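Local structure of fibrillarin-like rRNA/tRNA 2'-O-methyltransferase (Aeropyrum pernix, 4DF3) at residues 37-41 against 89-94; 57-61 against 217-221; 160-164 against 178-182. The protein probably methylates the 2'-hydroxyl of ribose at guide-RNA-selected sites in rRNA and tRNA, using S-adenosylmethionine as methyl donor within box C/D ribonucleoprotein particles. The protein carries 2 engineered substitutions. Residues are numbered along the deposited sequence.

Interaction 1 of 3, residues 37-41 against 89-94; sequences QRVYG and GTTASH. With SAM (S-adenosylmethionine), chain C.
The methionine end of the S-adenosylmethionine pocket is built here, where the start of helix 90-99 holds the cofactor carboxylate and is covered by the 37-41 loop. Gly89 takes phi/psi 96/6°, where a CB would be jammed against the preceding carbonyl O; glycine, having none, fits. The chain then turns helical, with Ser93 N bonded to Gly89 O (2.7 Å). Thr91 points away from the loop; its OG1 donates to SAM O (2.6 Å), and Thr91 N makes a weak bond to SAM OXT (3.4 Å). Segment 89-94 follows strand 80-84 of the Rossmann-like methyltransferase fold, where the turn into the next helix is the usual place for the cofactor; the loop packs on the helix flank turned from it. In the irregular 37-41 loop, Val39 (phi/psi -87/-46°) and Tyr40 (-135/43°) both point toward the helix; at nearest approach the CA atoms of Tyr40 and Thr90 are 6.5 Å apart. Tyr40 has chi1 p. Thr90 CG2 sits over one face of the Tyr40 ring, 3.8 Å from its centroid and 7° off the normal, a CH-pi contact. Tyr40 OH and His94 NE2 share a short hydrogen bond (2.6 Å), the rings meeting rim to rim with planes at 74°. His94 (chi1 m) is also hydrogen-bonded through ND1 to Thr30 and stacks on Trp55. Val39, chi1 t, places CG2 3.8 Å from Ser93 CB. Ser93, chi1 p, turns OG back to Thr90 O (2.8 Å) and also bonds Arg53 on strand 50-54.

Interaction 2 of 3, residues 57-61 against 217-221; sequences AYRSK and LDPFD
Two irregular loops meet beside the cofactor site of this Rossmann-like methyltransferase: 57-61, which follows strand 50-54 and enters helix 61-67 with Ser60 at its N-cap and Lys61 lining the SAM pocket, and the 217-221 turn between antiparallel strands 211-216 and 224-229. Leu217 (chi1 m, chi2 t) lays CD1 3.8 Å from Lys61 CB, and its carbonyl O accepts Asp221 N at 3.0 Å, closing the turn. Asp218 leads into the cis peptide before Pro219, whose CG lies 3.5 Å from Tyr58 OH. Phe220 is central, its CA 4.5 Å from Tyr58 CA. With chi1 m it turns a ring edge to the face of Tyr58 (also m), centroids 4.8 Å apart and planes at 63°, while Ala57 CB lies over a Phe220 face, 3.8 Å from the centroid. A water donates to Ala57 O (2.7 Å) and weakly to Phe220 O (3.2 Å). Asp221 (chi1 t) is hydrogen-bonded through OD1 to His224; Lys61 NZ is salt-bridged to Asp154 of the SAM site and lies 4.4 Å from Asp221 OD2, beyond a salt bridge.

Interaction 3 of 3, residues 160-164 against 178-182; sequences QAAIV and MLMAI
This is a buried helix-on-sheet contact: the first turn of helix 160-171 packs along one face of strand 176-183, within the mixed sheet and between its neighbours 148-153 and 224-229. The short helix and strand segments run nearly antiparallel, at 161°, with axes 10.1 Å apart at closest approach. In register, Gln160 CA is 8.0 Å from Ile182 CA, and Ala161 CA 8.1 Å from Met180 CA. Helical angles hold throughout 160-164, with Val164 N bonded to Gln160 O at 2.8 Å, so that Gln160 and Val164, one turn apart, both point at the sheet. The strand is extended; Met178 and Met180 point to the helix and Leu179 away from it. Met180 is the most covered residue: with chi1 and chi2 t and chi3 p, it brings SD to 3.7 Å from Val164 CG2 and 4.0 Å from Ala161 CA, consistent with the small alanine leaving room for the thioether. Met178 (chi1 t, chi2 m, chi3 m) sets CG 3.4 Å from Val164 CG1, a tight fit. Gln160, extended with chi1 and chi2 t, reaches past Met180 CG (3.5 Å from Gln160 NE2) and donates from NE2 to Ala181 O at 2.8 Å. Its OE1 accepts from Val155 N, so this one amide joins the strand to the cofactor-binding segment following strand 148-153. Helix 195-206 packs alongside Ala161. Strands 148-153 and 176-183 are parallel neighbours with helix 160-171 between them in the chain, the beta-alpha-beta crossover of the Rossmann-like methyltransferase fold.

How the interactions relate
Interactions 1 and 3 are buried, whereas interaction 2 is only partly so, with Tyr58 and Pro219 exposed. Interactions 1 and 2 both join the connections around strands 44-47 and 50-54 to the methyltransferase domain and touch each other: Thr91 OG1 lies 2.7 Å from Ser60 OG, a probable hydrogen bond. Interaction 3, nested in the chain between the segments of interaction 2, meets it where Lys61 CD packs 3.7 Å from Ala181 CB. The chemistry of interaction 3 is aliphatic and thioether with one amide bond, as suits a helix on a sheet; the loop-on-helix contact of interaction 1 and the loop-on-loop contact of interaction 2 rely on aromatic rings, with a tyrosine-histidine hydrogen bond in the former and edge-to-face packing plus water in the latter.

Interaction 1 of 3, residues 37-41 against 89-94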
ATOM      1  N   GLN A  37      -3.413  19.779   2.138  1.00 42.18           N
ATOM      2  CA  GLN A  37      -4.088  19.049   1.051  1.00 43.29           C
ATOM      3  C   GLN A  37      -4.672  17.722   1.515  1.00 43.54           C
ATOM      4  O   GLN A  37      -4.086  17.010   2.332  1.00 42.56           O
ATOM      5  CB  GLN A  37      -3.153  18.853  -0.167  1.00 43.82           C
ATOM      6  CG  GLN A  37      -2.408  20.131  -0.613  1.00 45.64           C
ATOM      7  CD  GLN A  37      -2.998  20.834  -1.873  1.00 49.55           C
ATOM      8  OE1 GLN A  37      -4.197  20.743  -2.169  1.00 50.05           O
ATOM      9  NE2 GLN A  37      -2.142  21.542  -2.598  1.00 47.16           N
ATOM     10  N   ARG A  38      -5.838  17.412   0.973  1.00 44.09           N
ATOM     11  CA  ARG A  38      -6.651  16.275   1.370  1.00 45.60           C
ATOM     12  C   ARG A  38      -6.971  15.406   0.123  1.00 45.11           C
ATOM     13  O   ARG A  38      -7.568  15.904  -0.858  1.00 45.43           O
ATOM     14  CB  ARG A  38      -7.920  16.833   2.055  1.00 46.20           C
ATOM     15  CG  ARG A  38      -9.035  15.832   2.433  1.00 50.13           C
ATOM     16  CD  ARG A  38     -10.384  16.525   2.767  1.00 55.22           C
ATOM     17  NE  ARG A  38     -10.615  16.675   4.212  1.00 59.39           N
ATOM     18  CZ  ARG A  38     -10.333  17.765   4.937  1.00 61.02           C
ATOM     19  NH1 ARG A  38      -9.795  18.849   4.375  1.00 62.23           N
ATOM     20  NH2 ARG A  38     -10.595  17.773   6.241  1.00 61.48           N
ATOM     21  N   VAL A  39      -6.609  14.115   0.165  1.00 44.24           N
ATOM     22  CA  VAL A  39      -6.688  13.214  -1.025  1.00 42.97           C
ATOM     23  C   VAL A  39      -8.036  12.504  -1.275  1.00 42.47           C
ATOM     24  O   VAL A  39      -8.519  12.448  -2.419  1.00 43.00           O
ATOM     25  CB  VAL A  39      -5.504  12.144  -1.041  1.00 43.04           C
ATOM     26  CG1 VAL A  39      -5.751  11.014  -2.052  1.00 41.20           C
ATOM     27  CG2 VAL A  39      -4.159  12.806  -1.277  1.00 40.26           C
ATOM     28  N   TYR A  40      -8.629  11.926  -0.235  1.00 41.59           N
ATOM     29  CA  TYR A  40      -9.892  11.185  -0.392  1.00 39.79           C
ATOM     30  C   TYR A  40     -10.938  11.513   0.686  1.00 39.31           C
ATOM     31  O   TYR A  40     -11.624  10.614   1.219  1.00 40.16           O
ATOM     32  CB  TYR A  40      -9.602   9.682  -0.449  1.00 39.45           C
ATOM     33  CG  TYR A  40      -8.832   9.130   0.724  1.00 36.26           C
ATOM     34  CD1 TYR A  40      -9.491   8.412   1.721  1.00 36.68           C
ATOM     35  CD2 TYR A  40      -7.435   9.250   0.807  1.00 33.10           C
ATOM     36  CE1 TYR A  40      -8.788   7.861   2.806  1.00 32.53           C
ATOM     37  CE2 TYR A  40      -6.730   8.722   1.878  1.00 27.73           C
ATOM     38  CZ  TYR A  40      -7.396   8.031   2.878  1.00 27.69           C
ATOM     39  OH  TYR A  40      -6.730   7.446   3.984  1.00 30.53           O
ATOM     40  N   GLY A  41     -11.057  12.801   0.996  1.00 37.86           N
ATOM     41  CA  GLY A  41     -11.884  13.250   2.104  1.00 35.00           C
ATOM     42  C   GLY A  41     -11.436  12.662   3.434  1.00 33.33           C
ATOM     43  O   GLY A  41     -12.281  12.456   4.344  1.00 33.68           O
ATOM     44  N   GLY A  89      -4.970   6.795  -5.900  1.00 19.03           N
ATOM     45  CA  GLY A  89      -3.915   7.220  -5.017  1.00 16.49           C
ATOM     46  C   GLY A  89      -4.203   7.161  -3.523  1.00 15.87           C
ATOM     47  O   GLY A  89      -3.383   7.612  -2.734  1.00 15.90           O
ATOM     48  N   THR A  90      -5.349   6.610  -3.131  1.00 15.71           N
ATOM     49  CA  THR A  90      -5.667   6.476  -1.691  1.00 16.15           C
ATOM     50  C   THR A  90      -4.536   5.892  -0.815  1.00 14.50           C
ATOM     51  O   THR A  90      -4.018   6.567   0.102  1.00 12.81           O
ATOM     52  CB  THR A  90      -6.939   5.665  -1.522  1.00 17.45           C
ATOM     53  OG1 THR A  90      -8.047   6.451  -2.016  1.00 19.74           O
ATOM     54  CG2 THR A  90      -7.170   5.415  -0.044  1.00 20.67           C
ATOM     55  N   THR A  91      -4.130   4.648  -1.090  1.00 11.33           N
ATOM     56  CA  THR A  91      -3.090   4.010  -0.287  1.00 11.65           C
ATOM     57  C   THR A  91      -1.737   4.621  -0.686  1.00 12.03           C
ATOM     58  O   THR A  91      -0.842   4.804   0.173  1.00 10.95           O
ATOM     59  CB  THR A  91      -3.111   2.482  -0.499  1.00 12.97           C
ATOM     60  OG1 THR A  91      -4.406   1.966  -0.064  1.00 10.98           O
ATOM     61  CG2 THR A  91      -1.953   1.843   0.251  1.00 11.49           C
ATOM     62  N   ALA A  92      -1.555   4.894  -1.988  1.00 10.94           N
ATOM     63  CA  ALA A  92      -0.254   5.475  -2.399  1.00 11.29           C
ATOM     64  C   ALA A  92      -0.007   6.817  -1.720  1.00 10.36           C
ATOM     65  O   ALA A  92       1.142   7.178  -1.482  1.00 11.31           O
ATOM     66  CB  ALA A  92      -0.169   5.606  -3.919  1.00 11.86           C
ATOM     67  N   SER A  93      -1.053   7.572  -1.393  1.00 11.65           N
ATOM     68  CA  SER A  93      -0.775   8.888  -0.801  1.00 10.83           C
ATOM     69  C   SER A  93      -0.122   8.707   0.575  1.00  9.93           C
ATOM     70  O   SER A  93       0.740   9.493   0.992  1.00  9.47           O
ATOM     71  CB  SER A  93      -2.069   9.755  -0.651  1.00 12.10           C
ATOM     72  OG  SER A  93      -3.018   9.160   0.248  1.00 14.07           O
ATOM     73  N   HIS A  94      -0.590   7.714   1.321  1.00  9.82           N
ATOM     74  CA  HIS A  94       0.069   7.417   2.582  1.00  8.71           C
ATOM     75  C   HIS A  94       1.468   6.837   2.411  1.00  9.14           C
ATOM     76  O   HIS A  94       2.375   7.175   3.247  1.00 10.64           O
ATOM     77  CB  HIS A  94      -0.829   6.503   3.473  1.00  8.95           C
ATOM     78  CG  HIS A  94      -2.114   7.182   3.872  1.00  7.81           C
ATOM     79  ND1 HIS A  94      -2.212   8.090   4.912  1.00 13.00           N
ATOM     80  CD2 HIS A  94      -3.348   7.084   3.330  1.00 11.99           C
ATOM     81  CE1 HIS A  94      -3.457   8.546   4.966  1.00 12.06           C
ATOM     82  NE2 HIS A  94      -4.169   7.930   4.032  1.00 10.32           N
TER
HETATM   83  N   SAM C 301      -4.574   0.054  -4.533  1.00 16.17           N
HETATM   84  CA  SAM C 301      -5.717   1.012  -4.531  1.00 17.62           C
HETATM   85  C   SAM C 301      -5.814   1.586  -3.115  1.00 19.62           C
HETATM   86  O   SAM C 301      -5.493   0.900  -2.122  1.00 19.51           O
HETATM   87  OXT SAM C 301      -6.210   2.736  -2.957  1.00 20.72           O
HETATM   88  CB  SAM C 301      -7.080   0.330  -4.899  1.00 18.32           C
HETATM   89  CG  SAM C 301      -6.830  -0.415  -6.200  1.00 19.69           C
HETATM   90  SD  SAM C 301      -8.302  -0.846  -7.169  1.00 20.99           S
HETATM   91  CE  SAM C 301      -8.692  -2.256  -6.101  1.00 14.88           C
HETATM   92  C5' SAM C 301      -7.553  -1.742  -8.579  1.00 18.92           C
HETATM   93  C4' SAM C 301      -7.076  -0.823  -9.707  1.00 20.71           C
HETATM   94  O4' SAM C 301      -6.193  -1.478 -10.617  1.00 17.66           O
HETATM   95  C3' SAM C 301      -8.151  -0.222 -10.601  1.00 17.22           C
HETATM   96  O3' SAM C 301      -7.976   1.195 -10.494  1.00 15.55           O
HETATM   97  C2' SAM C 301      -7.958  -0.827 -12.001  1.00 16.98           C
HETATM   98  O2' SAM C 301      -8.233   0.096 -13.030  1.00 18.39           O
HETATM   99  C1' SAM C 301      -6.476  -1.179 -11.996  1.00 16.99           C
HETATM  100  N9  SAM C 301      -6.117  -2.384 -12.769  1.00 18.41           N
HETATM  101  C8  SAM C 301      -6.803  -3.591 -12.947  1.00 19.72           C
HETATM  102  N7  SAM C 301      -6.037  -4.408 -13.770  1.00 21.36           N
HETATM  103  C5  SAM C 301      -4.919  -3.752 -14.111  1.00 17.49           C
HETATM  104  C6  SAM C 301      -3.826  -4.117 -14.880  1.00 21.48           C
HETATM  105  N6  SAM C 301      -3.695  -5.336 -15.532  1.00 18.03           N
HETATM  106  N1  SAM C 301      -2.861  -3.120 -14.927  1.00 18.35           N
HETATM  107  C2  SAM C 301      -2.855  -1.864 -14.347  1.00 21.58           C
HETATM  108  N3  SAM C 301      -3.957  -1.532 -13.579  1.00 17.70           N
HETATM  109  C4  SAM C 301      -4.950  -2.460 -13.509  1.00 18.73           C

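Interaction 2 of 3, residues 57-61 against 217-221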
ATOM      1  N   ALA A  57      -8.367   2.533   7.689  1.00 13.63           N
ATOM      2  CA  ALA A  57      -8.185   1.196   7.268  1.00 13.18           C
ATOM      3  C   ALA A  57      -9.400   0.651   6.502  1.00 12.72           C
ATOM      4  O   ALA A  57      -9.305  -0.381   5.825  1.00 11.78           O
ATOM      5  CB  ALA A  57      -7.891   0.315   8.514  1.00 11.42           C
ATOM      6  N   TYR A  58     -10.561   1.324   6.618  1.00 13.90           N
ATOM      7  CA  TYR A  58     -11.716   0.914   5.833  1.00 13.49           C
ATOM      8  C   TYR A  58     -11.643   1.398   4.423  1.00 13.79           C
ATOM      9  O   TYR A  58     -12.470   0.957   3.631  1.00 15.21           O
ATOM     10  CB  TYR A  58     -13.079   1.419   6.424  1.00 10.55           C
ATOM     11  CG  TYR A  58     -13.428   0.677   7.710  1.00 11.70           C
ATOM     12  CD1 TYR A  58     -14.041  -0.582   7.653  1.00 12.85           C
ATOM     13  CD2 TYR A  58     -13.142   1.232   8.974  1.00 12.82           C
ATOM     14  CE1 TYR A  58     -14.426  -1.329   8.809  1.00 16.63           C
ATOM     15  CE2 TYR A  58     -13.477   0.485  10.172  1.00 17.68           C
ATOM     16  CZ  TYR A  58     -14.151  -0.791  10.076  1.00 16.50           C
ATOM     17  OH  TYR A  58     -14.484  -1.541  11.222  1.00 13.28           O
ATOM     18  N   ARG A  59     -10.661   2.239   4.097  1.00 13.59           N
ATOM     19  CA  ARG A  59     -10.456   2.725   2.705  1.00 13.73           C
ATOM     20  C   ARG A  59      -9.075   2.339   2.124  1.00 14.80           C
ATOM     21  O   ARG A  59      -8.784   2.599   0.908  1.00 17.59           O
ATOM     22  CB  ARG A  59     -10.517   4.234   2.688  1.00 14.74           C
ATOM     23  CG  ARG A  59     -11.829   4.851   3.175  1.00 21.03           C
ATOM     24  CD  ARG A  59     -13.032   4.653   2.167  1.00 31.41           C
ATOM     25  NE  ARG A  59     -12.677   4.964   0.772  1.00 36.99           N
ATOM     26  CZ  ARG A  59     -12.510   6.189   0.242  1.00 41.61           C
ATOM     27  NH1 ARG A  59     -12.700   7.303   0.962  1.00 39.47           N
ATOM     28  NH2 ARG A  59     -12.138   6.296  -1.043  1.00 41.09           N
ATOM     29  N   SER A  60      -8.254   1.728   2.974  1.00 10.61           N
ATOM     30  CA  SER A  60      -6.903   1.338   2.492  1.00  9.42           C
ATOM     31  C   SER A  60      -6.482   0.013   3.009  1.00  9.20           C
ATOM     32  O   SER A  60      -6.306  -0.182   4.279  1.00 10.65           O
ATOM     33  CB  SER A  60      -5.875   2.418   2.929  1.00 11.65           C
ATOM     34  OG  SER A  60      -4.510   1.986   2.673  1.00 11.40           O
ATOM     35  N   LYS A  61      -6.218  -0.900   2.062  1.00  8.84           N
ATOM     36  CA  LYS A  61      -5.893  -2.261   2.519  1.00 10.48           C
ATOM     37  C   LYS A  61      -4.596  -2.397   3.317  1.00  9.59           C
ATOM     38  O   LYS A  61      -4.472  -3.283   4.233  1.00  8.58           O
ATOM     39  CB  LYS A  61      -5.893  -3.209   1.322  1.00  9.27           C
ATOM     40  CG  LYS A  61      -7.315  -3.487   0.743  1.00 12.30           C
ATOM     41  CD  LYS A  61      -7.156  -4.477  -0.423  1.00 11.12           C
ATOM     42  CE  LYS A  61      -8.324  -4.505  -1.430  1.00 18.15           C
ATOM     43  NZ  LYS A  61      -8.297  -3.327  -2.354  1.00 14.04           N
ATOM     44  N   LEU A 217      -8.135  -9.277   6.212  1.00 12.27           N
ATOM     45  CA  LEU A 217      -8.431  -7.889   6.459  1.00  9.78           C
ATOM     46  C   LEU A 217      -9.796  -7.612   7.069  1.00  9.91           C
ATOM     47  O   LEU A 217     -10.137  -6.478   7.272  1.00  9.62           O
ATOM     48  CB  LEU A 217      -8.255  -7.057   5.167  1.00 10.08           C
ATOM     49  CG  LEU A 217      -6.865  -7.201   4.568  1.00  7.98           C
ATOM     50  CD1 LEU A 217      -6.724  -6.346   3.214  1.00  9.56           C
ATOM     51  CD2 LEU A 217      -5.666  -6.909   5.625  1.00 11.92           C
ATOM     52  N   ASP A 218     -10.566  -8.660   7.372  1.00 11.02           N
ATOM     53  CA  ASP A 218     -11.890  -8.440   7.916  1.00 12.16           C
ATOM     54  C   ASP A 218     -11.788  -7.718   9.267  1.00 13.38           C
ATOM     55  O   ASP A 218     -10.894  -8.051  10.037  1.00 13.55           O
ATOM     56  CB  ASP A 218     -12.548  -9.799   8.128  1.00 13.57           C
ATOM     57  CG  ASP A 218     -13.890  -9.685   8.801  1.00 15.47           C
ATOM     58  OD1 ASP A 218     -14.851  -9.425   8.075  1.00 20.85           O
ATOM     59  OD2 ASP A 218     -13.948  -9.781  10.025  1.00 19.84           O
ATOM     60  N   PRO A 219     -12.699  -6.733   9.542  1.00 15.24           N
ATOM     61  CA  PRO A 219     -13.821  -6.270   8.721  1.00 14.78           C
ATOM     62  C   PRO A 219     -13.516  -5.078   7.879  1.00 15.29           C
ATOM     63  O   PRO A 219     -14.425  -4.521   7.286  1.00 17.12           O
ATOM     64  CB  PRO A 219     -14.854  -5.837   9.814  1.00 16.96           C
ATOM     65  CG  PRO A 219     -13.933  -5.007  10.755  1.00 17.94           C
ATOM     66  CD  PRO A 219     -12.670  -6.004  10.843  1.00 15.96           C
ATOM     67  N   PHE A 220     -12.287  -4.594   7.921  1.00 12.87           N
ATOM     68  CA  PHE A 220     -11.881  -3.431   7.104  1.00 13.40           C
ATOM     69  C   PHE A 220     -12.075  -3.709   5.613  1.00 13.42           C
ATOM     70  O   PHE A 220     -12.546  -2.832   4.832  1.00 16.67           O
ATOM     71  CB  PHE A 220     -10.413  -3.089   7.397  1.00 12.17           C
ATOM     72  CG  PHE A 220     -10.124  -2.778   8.842  1.00 13.88           C
ATOM     73  CD1 PHE A 220     -10.702  -1.660   9.461  1.00 11.33           C
ATOM     74  CD2 PHE A 220      -9.282  -3.606   9.559  1.00 11.95           C
ATOM     75  CE1 PHE A 220     -10.427  -1.369  10.761  1.00 16.20           C
ATOM     76  CE2 PHE A 220      -9.019  -3.348  10.858  1.00 15.54           C
ATOM     77  CZ  PHE A 220      -9.604  -2.171  11.466  1.00 13.37           C
ATOM     78  N   ASP A 221     -11.727  -4.929   5.231  1.00 13.41           N
ATOM     79  CA  ASP A 221     -12.101  -5.479   3.928  1.00 14.70           C
ATOM     80  C   ASP A 221     -12.429  -6.960   4.120  1.00 13.21           C
ATOM     81  O   ASP A 221     -11.581  -7.752   4.487  1.00 11.56           O
ATOM     82  CB  ASP A 221     -10.973  -5.275   2.895  1.00 14.51           C
ATOM     83  CG  ASP A 221     -11.405  -5.639   1.480  1.00 16.19           C
ATOM     84  OD1 ASP A 221     -11.857  -6.765   1.216  1.00 14.64           O
ATOM     85  OD2 ASP A 221     -11.294  -4.807   0.574  1.00 15.43           O
TER
HETATM   86  O   HOH W   1      -9.901  -1.705   3.533  1.00 21.92           O

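Interaction 3 of 3, residues 160-164 against 178-182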
ATOM      1  N   GLN A 160      -3.143 -12.675 -10.235  1.00 20.21           N
ATOM      2  CA  GLN A 160      -2.301 -11.557  -9.890  1.00 19.21           C
ATOM      3  C   GLN A 160      -0.868 -11.994  -9.564  1.00 18.93           C
ATOM      4  O   GLN A 160       0.099 -11.218  -9.861  1.00 17.67           O
ATOM      5  CB  GLN A 160      -2.956 -10.777  -8.746  1.00 18.54           C
ATOM      6  CG  GLN A 160      -2.172  -9.535  -8.375  1.00 18.28           C
ATOM      7  CD  GLN A 160      -2.907  -8.690  -7.387  1.00 21.96           C
ATOM      8  OE1 GLN A 160      -2.871  -7.479  -7.487  1.00 21.92           O
ATOM      9  NE2 GLN A 160      -3.638  -9.327  -6.456  1.00 27.67           N
ATOM     10  N   ALA A 161      -0.692 -13.218  -9.006  1.00 17.02           N
ATOM     11  CA  ALA A 161       0.626 -13.637  -8.589  1.00 17.40           C
ATOM     12  C   ALA A 161       1.585 -13.712  -9.793  1.00 16.47           C
ATOM     13  O   ALA A 161       2.733 -13.318  -9.655  1.00 14.61           O
ATOM     14  CB  ALA A 161       0.610 -14.926  -7.796  1.00 17.71           C
ATOM     15  N   ALA A 162       1.110 -14.209 -10.939  1.00 16.27           N
ATOM     16  CA  ALA A 162       1.926 -14.215 -12.185  1.00 15.22           C
ATOM     17  C   ALA A 162       2.325 -12.807 -12.607  1.00 13.84           C
ATOM     18  O   ALA A 162       3.454 -12.616 -13.029  1.00 13.28           O
ATOM     19  CB  ALA A 162       1.154 -14.931 -13.348  1.00 15.92           C
ATOM     20  N   ILE A 163       1.413 -11.848 -12.452  1.00 12.54           N
ATOM     21  CA  ILE A 163       1.723 -10.431 -12.801  1.00 12.93           C
ATOM     22  C   ILE A 163       2.805  -9.938 -11.836  1.00 13.07           C
ATOM     23  O   ILE A 163       3.792  -9.256 -12.251  1.00 12.51           O
ATOM     24  CB  ILE A 163       0.472  -9.548 -12.683  1.00 13.76           C
ATOM     25  CG1 ILE A 163      -0.572 -10.026 -13.698  1.00 14.92           C
ATOM     26  CG2 ILE A 163       0.828  -7.993 -12.770  1.00 14.98           C
ATOM     27  CD1 ILE A 163      -1.888  -9.314 -13.559  1.00 16.25           C
ATOM     28  N   VAL A 164       2.590 -10.237 -10.539  1.00  9.98           N
ATOM     29  CA  VAL A 164       3.619  -9.888  -9.529  1.00 14.17           C
ATOM     30  C   VAL A 164       4.982 -10.453  -9.849  1.00 12.74           C
ATOM     31  O   VAL A 164       5.996  -9.689  -9.797  1.00 12.92           O
ATOM     32  CB  VAL A 164       3.186 -10.274  -8.116  1.00 13.16           C
ATOM     33  CG1 VAL A 164       4.349 -10.182  -7.082  1.00 14.59           C
ATOM     34  CG2 VAL A 164       1.951  -9.350  -7.700  1.00 13.82           C
ATOM     35  N   MET A 178       7.424  -7.630  -1.035  1.00  7.91           N
ATOM     36  CA  MET A 178       6.286  -7.723  -1.956  1.00  8.37           C
ATOM     37  C   MET A 178       5.060  -7.823  -1.098  1.00  7.68           C
ATOM     38  O   MET A 178       4.968  -8.713  -0.206  1.00  9.02           O
ATOM     39  CB  MET A 178       6.436  -9.042  -2.793  1.00  8.47           C
ATOM     40  CG  MET A 178       5.483  -9.203  -4.012  1.00  8.78           C
ATOM     41  SD  MET A 178       3.771  -9.410  -3.510  1.00 13.08           S
ATOM     42  CE  MET A 178       3.877 -10.928  -2.651  1.00  9.66           C
ATOM     43  N   LEU A 179       4.149  -6.859  -1.254  1.00  6.70           N
ATOM     44  CA  LEU A 179       2.874  -6.909  -0.556  1.00  8.76           C
ATOM     45  C   LEU A 179       1.823  -7.058  -1.630  1.00  8.14           C
ATOM     46  O   LEU A 179       1.772  -6.287  -2.604  1.00  8.07           O
ATOM     47  CB  LEU A 179       2.641  -5.597   0.195  1.00  7.24           C
ATOM     48  CG  LEU A 179       3.529  -5.412   1.443  1.00  9.86           C
ATOM     49  CD1 LEU A 179       3.543  -3.879   1.807  1.00  9.60           C
ATOM     50  CD2 LEU A 179       2.980  -6.267   2.637  1.00 16.17           C
ATOM     51  N   MET A 180       0.988  -8.065  -1.450  1.00  9.05           N
ATOM     52  CA  MET A 180      -0.074  -8.395  -2.476  1.00  9.89           C
ATOM     53  C   MET A 180      -1.464  -8.555  -1.781  1.00 10.67           C
ATOM     54  O   MET A 180      -1.619  -9.347  -0.850  1.00 12.68           O
ATOM     55  CB  MET A 180       0.245  -9.652  -3.327  1.00  9.93           C
ATOM     56  CG  MET A 180      -0.760  -9.769  -4.499  1.00 13.23           C
ATOM     57  SD  MET A 180      -0.353 -11.242  -5.490  1.00 16.00           S
ATOM     58  CE  MET A 180      -1.152 -12.587  -4.670  1.00 16.82           C
ATOM     59  N   ALA A 181      -2.413  -7.710  -2.151  1.00 10.30           N
ATOM     60  CA  ALA A 181      -3.805  -7.919  -1.732  1.00 11.07           C
ATOM     61  C   ALA A 181      -4.414  -9.033  -2.585  1.00 11.67           C
ATOM     62  O   ALA A 181      -4.477  -8.934  -3.815  1.00 15.39           O
ATOM     63  CB  ALA A 181      -4.601  -6.628  -1.943  1.00 11.96           C
ATOM     64  N   ILE A 182      -4.918 -10.067  -1.927  1.00 12.89           N
ATOM     65  CA  ILE A 182      -5.482 -11.232  -2.589  1.00 13.85           C
ATOM     66  C   ILE A 182      -6.955 -11.421  -2.139  1.00 14.28           C
ATOM     67  O   ILE A 182      -7.255 -11.249  -0.947  1.00 10.75           O
ATOM     68  CB  ILE A 182      -4.630 -12.518  -2.228  1.00 14.16           C
ATOM     69  CG1 ILE A 182      -5.117 -13.721  -3.045  1.00 13.44           C
ATOM     70  CG2 ILE A 182      -4.586 -12.830  -0.764  1.00 15.58           C
ATOM     71  CD1 ILE A 182      -4.148 -14.962  -2.872  1.00 17.49           C
TER